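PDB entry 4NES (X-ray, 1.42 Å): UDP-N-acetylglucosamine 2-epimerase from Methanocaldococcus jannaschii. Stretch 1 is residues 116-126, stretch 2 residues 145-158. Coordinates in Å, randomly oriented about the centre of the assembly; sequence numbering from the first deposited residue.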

# COMPACT_ATOMS: atom_id res chain seq x y z
N VAL A 116 -13.92 6.02 3.08
CA VAL A 116 -14.79 7.15 2.79
C VAL A 116 -14.00 8.12 1.92
O VAL A 116 -12.86 8.46 2.25
CB VAL A 116 -15.24 7.82 4.10
CG1 VAL A 116 -16.13 9.04 3.82
CG2 VAL A 116 -15.96 6.81 4.99
N GLU A 117 -14.60 8.53 0.81
CA GLU A 117 -13.97 9.39 -0.20
C GLU A 117 -12.94 8.58 -1.01
O GLU A 117 -11.76 8.94 -1.11
CB GLU A 117 -13.38 10.67 0.39
CG GLU A 117 -13.15 11.78 -0.62
CD GLU A 117 -12.44 12.97 -0.02
OE1 GLU A 117 -11.21 12.90 0.22
OE2 GLU A 117 -13.12 13.98 0.23
N ALA A 118 -13.43 7.50 -1.60
CA ALA A 118 -12.64 6.57 -2.38
C ALA A 118 -12.64 6.96 -3.85
O ALA A 118 -13.61 7.50 -4.36
CB ALA A 118 -13.23 5.17 -2.21
N GLY A 119 -11.55 6.68 -4.54
CA GLY A 119 -11.52 6.78 -5.99
C GLY A 119 -11.10 8.11 -6.56
O GLY A 119 -11.03 8.26 -7.78
N LEU A 120 -10.84 9.10 -5.71
CA LEU A 120 -10.36 10.38 -6.21
C LEU A 120 -8.95 10.19 -6.79
O LEU A 120 -8.12 9.47 -6.21
CB LEU A 120 -10.32 11.43 -5.10
CG LEU A 120 -11.65 12.04 -4.64
CD1 LEU A 120 -12.58 11.00 -4.06
CD2 LEU A 120 -11.38 13.13 -3.60
N ARG A 121 -8.69 10.80 -7.94
CA ARG A 121 -7.37 10.69 -8.57
C ARG A 121 -6.91 12.02 -9.15
O ARG A 121 -7.65 12.65 -9.91
CB ARG A 121 -7.37 9.63 -9.68
CG ARG A 121 -7.72 8.20 -9.25
CD ARG A 121 -6.58 7.58 -8.44
NE ARG A 121 -6.88 6.19 -8.08
CZ ARG A 121 -7.46 5.82 -6.94
NH1 ARG A 121 -7.82 6.72 -6.03
NH2 ARG A 121 -7.68 4.53 -6.71
N SER A 122 -5.70 12.42 -8.81
CA SER A 122 -5.03 13.54 -9.47
C SER A 122 -4.13 13.02 -10.59
O SER A 122 -3.74 13.77 -11.48
CB SER A 122 -4.17 14.30 -8.47
OG SER A 122 -3.06 13.50 -8.09
N PHE A 123 -3.78 11.73 -10.51
CA PHE A 123 -2.82 11.09 -11.43
C PHE A 123 -1.43 11.71 -11.35
O PHE A 123 -0.64 11.63 -12.29
CB PHE A 123 -3.37 11.05 -12.86
CG PHE A 123 -4.70 10.36 -12.95
CD1 PHE A 123 -4.80 9.00 -12.73
CD2 PHE A 123 -5.85 11.08 -13.22
CE1 PHE A 123 -6.03 8.36 -12.79
CE2 PHE A 123 -7.08 10.45 -13.28
CZ PHE A 123 -7.17 9.09 -13.07
N ASP A 124 -1.17 12.33 -10.21
CA ASP A 124 0.15 12.78 -9.83
C ASP A 124 0.59 11.77 -8.78
O ASP A 124 0.82 12.14 -7.63
CB ASP A 124 0.04 14.17 -9.19
CG ASP A 124 1.37 14.88 -9.06
OD1 ASP A 124 2.43 14.24 -9.24
OD2 ASP A 124 1.35 16.09 -8.77
N ARG A 125 0.68 10.49 -9.18
CA ARG A 125 0.97 9.41 -8.22
C ARG A 125 2.36 9.53 -7.59
O ARG A 125 2.85 8.62 -6.93
CB ARG A 125 0.72 8.02 -8.84
CG ARG A 125 0.29 6.95 -7.82
CD ARG A 125 -0.06 5.59 -8.45
NE ARG A 125 -1.43 5.55 -8.99
CZ ARG A 125 -2.02 4.46 -9.47
NH1 ARG A 125 -1.37 3.29 -9.49
NH2 ARG A 125 -3.26 4.53 -9.94
N ASN A 126 2.98 10.69 -7.79
CA ASN A 126 4.16 11.08 -7.05
C ASN A 126 3.83 11.85 -5.74
O ASN A 126 4.68 11.93 -4.85
CB ASN A 126 5.11 11.89 -7.95
CG ASN A 126 5.58 11.10 -9.18
OD1 ASN A 126 5.92 9.92 -9.09
ND2 ASN A 126 5.60 11.76 -10.34
N ALA A 145 -17.46 6.19 -2.93
CA ALA A 145 -17.03 7.15 -3.93
C ALA A 145 -17.95 8.37 -3.92
O ALA A 145 -19.17 8.24 -3.74
CB ALA A 145 -17.01 6.50 -5.31
N PRO A 146 -17.39 9.57 -4.09
CA PRO A 146 -18.27 10.74 -4.02
C PRO A 146 -19.01 11.00 -5.33
O PRO A 146 -20.08 11.62 -5.31
CB PRO A 146 -17.31 11.89 -3.72
CG PRO A 146 -16.01 11.42 -4.33
CD PRO A 146 -15.97 9.94 -4.07
N THR A 147 -18.47 10.52 -6.45
CA THR A 147 -19.02 10.81 -7.77
C THR A 147 -18.84 9.63 -8.70
O THR A 147 -18.07 8.70 -8.43
CB THR A 147 -18.28 11.98 -8.45
OG1 THR A 147 -16.91 11.61 -8.66
CG2 THR A 147 -18.35 13.25 -7.62
N GLU A 148 -19.52 9.69 -9.85
CA GLU A 148 -19.35 8.68 -10.88
C GLU A 148 -17.95 8.69 -11.48
O GLU A 148 -17.45 7.63 -11.86
CB GLU A 148 -20.41 8.85 -11.97
CG GLU A 148 -21.84 8.66 -11.46
CD GLU A 148 -22.17 7.22 -11.09
OE1 GLU A 148 -21.41 6.30 -11.43
OE2 GLU A 148 -23.23 7.01 -10.46
N ILE A 149 -17.31 9.85 -11.55
CA ILE A 149 -15.91 9.94 -11.98
C ILE A 149 -15.01 9.09 -11.09
O ILE A 149 -14.18 8.32 -11.58
CB ILE A 149 -15.39 11.40 -11.97
CG1 ILE A 149 -16.07 12.20 -13.08
CG2 ILE A 149 -13.88 11.43 -12.10
CD1 ILE A 149 -15.94 11.57 -14.45
N ALA A 150 -15.19 9.20 -9.79
CA ALA A 150 -14.43 8.42 -8.83
C ALA A 150 -14.72 6.93 -8.99
O ALA A 150 -13.79 6.11 -8.96
CB ALA A 150 -14.74 8.88 -7.41
N LYS A 151 -15.98 6.56 -9.17
CA LYS A 151 -16.32 5.16 -9.42
C LYS A 151 -15.61 4.64 -10.67
O LYS A 151 -15.04 3.55 -10.67
CB LYS A 151 -17.83 4.96 -9.56
CG LYS A 151 -18.19 3.58 -10.09
CD LYS A 151 -19.66 3.28 -9.93
CE LYS A 151 -19.99 1.90 -10.49
NZ LYS A 151 -21.43 1.56 -10.30
N ASN A 152 -15.63 5.44 -11.73
CA ASN A 152 -14.98 5.03 -12.96
C ASN A 152 -13.46 4.89 -12.80
O ASN A 152 -12.86 3.99 -13.39
CB ASN A 152 -15.36 5.96 -14.11
CG ASN A 152 -16.78 5.75 -14.57
OD1 ASN A 152 -17.33 4.66 -14.42
ND2 ASN A 152 -17.39 6.78 -15.14
N ASN A 153 -12.86 5.77 -12.01
CA ASN A 153 -11.44 5.63 -11.66
C ASN A 153 -11.15 4.27 -11.03
O ASN A 153 -10.17 3.60 -11.37
CB ASN A 153 -11.00 6.73 -10.71
CG ASN A 153 -10.89 8.07 -11.38
OD1 ASN A 153 -10.82 8.17 -12.61
ND2 ASN A 153 -10.84 9.12 -10.58
N LEU A 154 -12.01 3.87 -10.09
CA LEU A 154 -11.85 2.60 -9.42
C LEU A 154 -12.03 1.42 -10.37
O LEU A 154 -11.25 0.46 -10.34
CB LEU A 154 -12.83 2.50 -8.25
CG LEU A 154 -12.56 3.54 -7.17
CD1 LEU A 154 -13.75 3.71 -6.24
CD2 LEU A 154 -11.33 3.15 -6.36
N LEU A 155 -13.05 1.48 -11.22
CA LEU A 155 -13.29 0.41 -12.19
C LEU A 155 -12.11 0.24 -13.15
O LEU A 155 -11.73 -0.89 -13.49
CB LEU A 155 -14.58 0.66 -12.98
CG LEU A 155 -15.88 0.57 -12.18
CD1 LEU A 155 -17.06 1.02 -13.03
CD2 LEU A 155 -16.10 -0.85 -11.65
N ARG A 156 -11.50 1.35 -13.54
CA ARG A 156 -10.36 1.34 -14.45
C ARG A 156 -9.12 0.70 -13.81
O ARG A 156 -8.21 0.25 -14.51
CB ARG A 156 -10.04 2.77 -14.90
CG ARG A 156 -9.16 2.86 -16.12
CD ARG A 156 -8.42 4.19 -16.18
NE ARG A 156 -7.00 4.00 -16.49
CZ ARG A 156 -6.02 4.12 -15.60
NH1 ARG A 156 -6.29 4.46 -14.35
NH2 ARG A 156 -4.77 3.92 -15.97
N GLU A 157 -9.09 0.66 -12.48
CA GLU A 157 -8.01 -0.01 -11.76
C GLU A 157 -8.41 -1.43 -11.34
O GLU A 157 -7.76 -2.04 -10.49
CB GLU A 157 -7.56 0.82 -10.56
CG GLU A 157 -6.95 2.15 -10.97
CD GLU A 157 -6.62 3.06 -9.80
OE1 GLU A 157 -6.63 2.60 -8.63
OE2 GLU A 157 -6.34 4.25 -10.05
N GLY A 158 -9.49 -1.93 -11.93
CA GLY A 158 -9.87 -3.32 -11.80
C GLY A 158 -10.59 -3.69 -10.52
O GLY A 158 -10.77 -4.87 -10.24
O HOH W 1 -10.07 11.95 -11.30

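A segment without regular secondary structure can be fixed against a helix if its backbone comes close enough for the helix to satisfy its carbonyl groups. This pair of stretches is a compact example. A helix starts at Glu-148 and runs through Leu-155, opened by Thr-147 at the N-cap position, where Thr-147 OG1 accepts a hydrogen bond from Ala-150 N (3.2 Å). The other stretch passes this helix as an irregular chain, and the two backbones draw nearest at small residues: Gly-119 CA lies 4.4 Å from Ala-150 CA, and Ala-118 CA lies 4.7 Å from Ala-145 CA.

Gly-119 suits this approach on two counts. Its phi/psi of 91/-3 would jam a CB against the preceding carbonyl, and a CB here would point toward the helix, falling 2.6 Å from Ala-150 O and 2.9 Å from Leu-154 CD1. With no side chain in the way, Gly-119 CA rests 3.6 Å from Leu-154 CG. The carbonyls make lesser contacts of the CA-H...O kind, Ala-145 CA to Ala-118 O at 3.5 Å and Ala-150 CA to Gly-119 O at 3.6 Å. The short side chain of Ala-150 points toward the neighbouring stretch, yet Ala-150 CB still fits 3.5 Å from Ala-118 O.

Asn-153, one helical turn beyond Ala-150, supplies the polar link. Asn-153 ND2 donates to Gly-119 O at 2.9 Å with an angle of 165°, and the same ND2 donates to a water (3.0 Å to the water O) that in turn donates to Arg-121 O (2.9 Å from the water O). One amide nitrogen thus serves two backbone carbonyls, one directly and one through solvent. Asn-153 OD1 lies at the edge of the Phe-123 ring, 3.8 Å from Phe-123 CZ.

Apolar packing accompanies these bonds. The CB of Leu-120 points away, but its side chain bends back to bring Leu-120 CD1 within 3.5 Å of Pro-146 CG, both residues being buried.

Further along the same stretch as Pro-146, buried Glu-157 provides the charged anchor. Arg-121 meets its carboxylate in a two-pronged arrangement, Arg-121 NE to Glu-157 OE2 at 2.8 Å and Arg-121 NH2 to Glu-157 OE1 at 2.9 Å, both nearly linear at 172°. Arg-121 NH1 donates to Leu-120 O at 2.8 Å, tying the side chain back to the carbonyl of the preceding residue in its own stretch. Arg-125 NH2 forms a second salt bridge to Glu-157 OE2 (3.1 Å), so two positive side chains converge on one buried carboxylate and offset its charge.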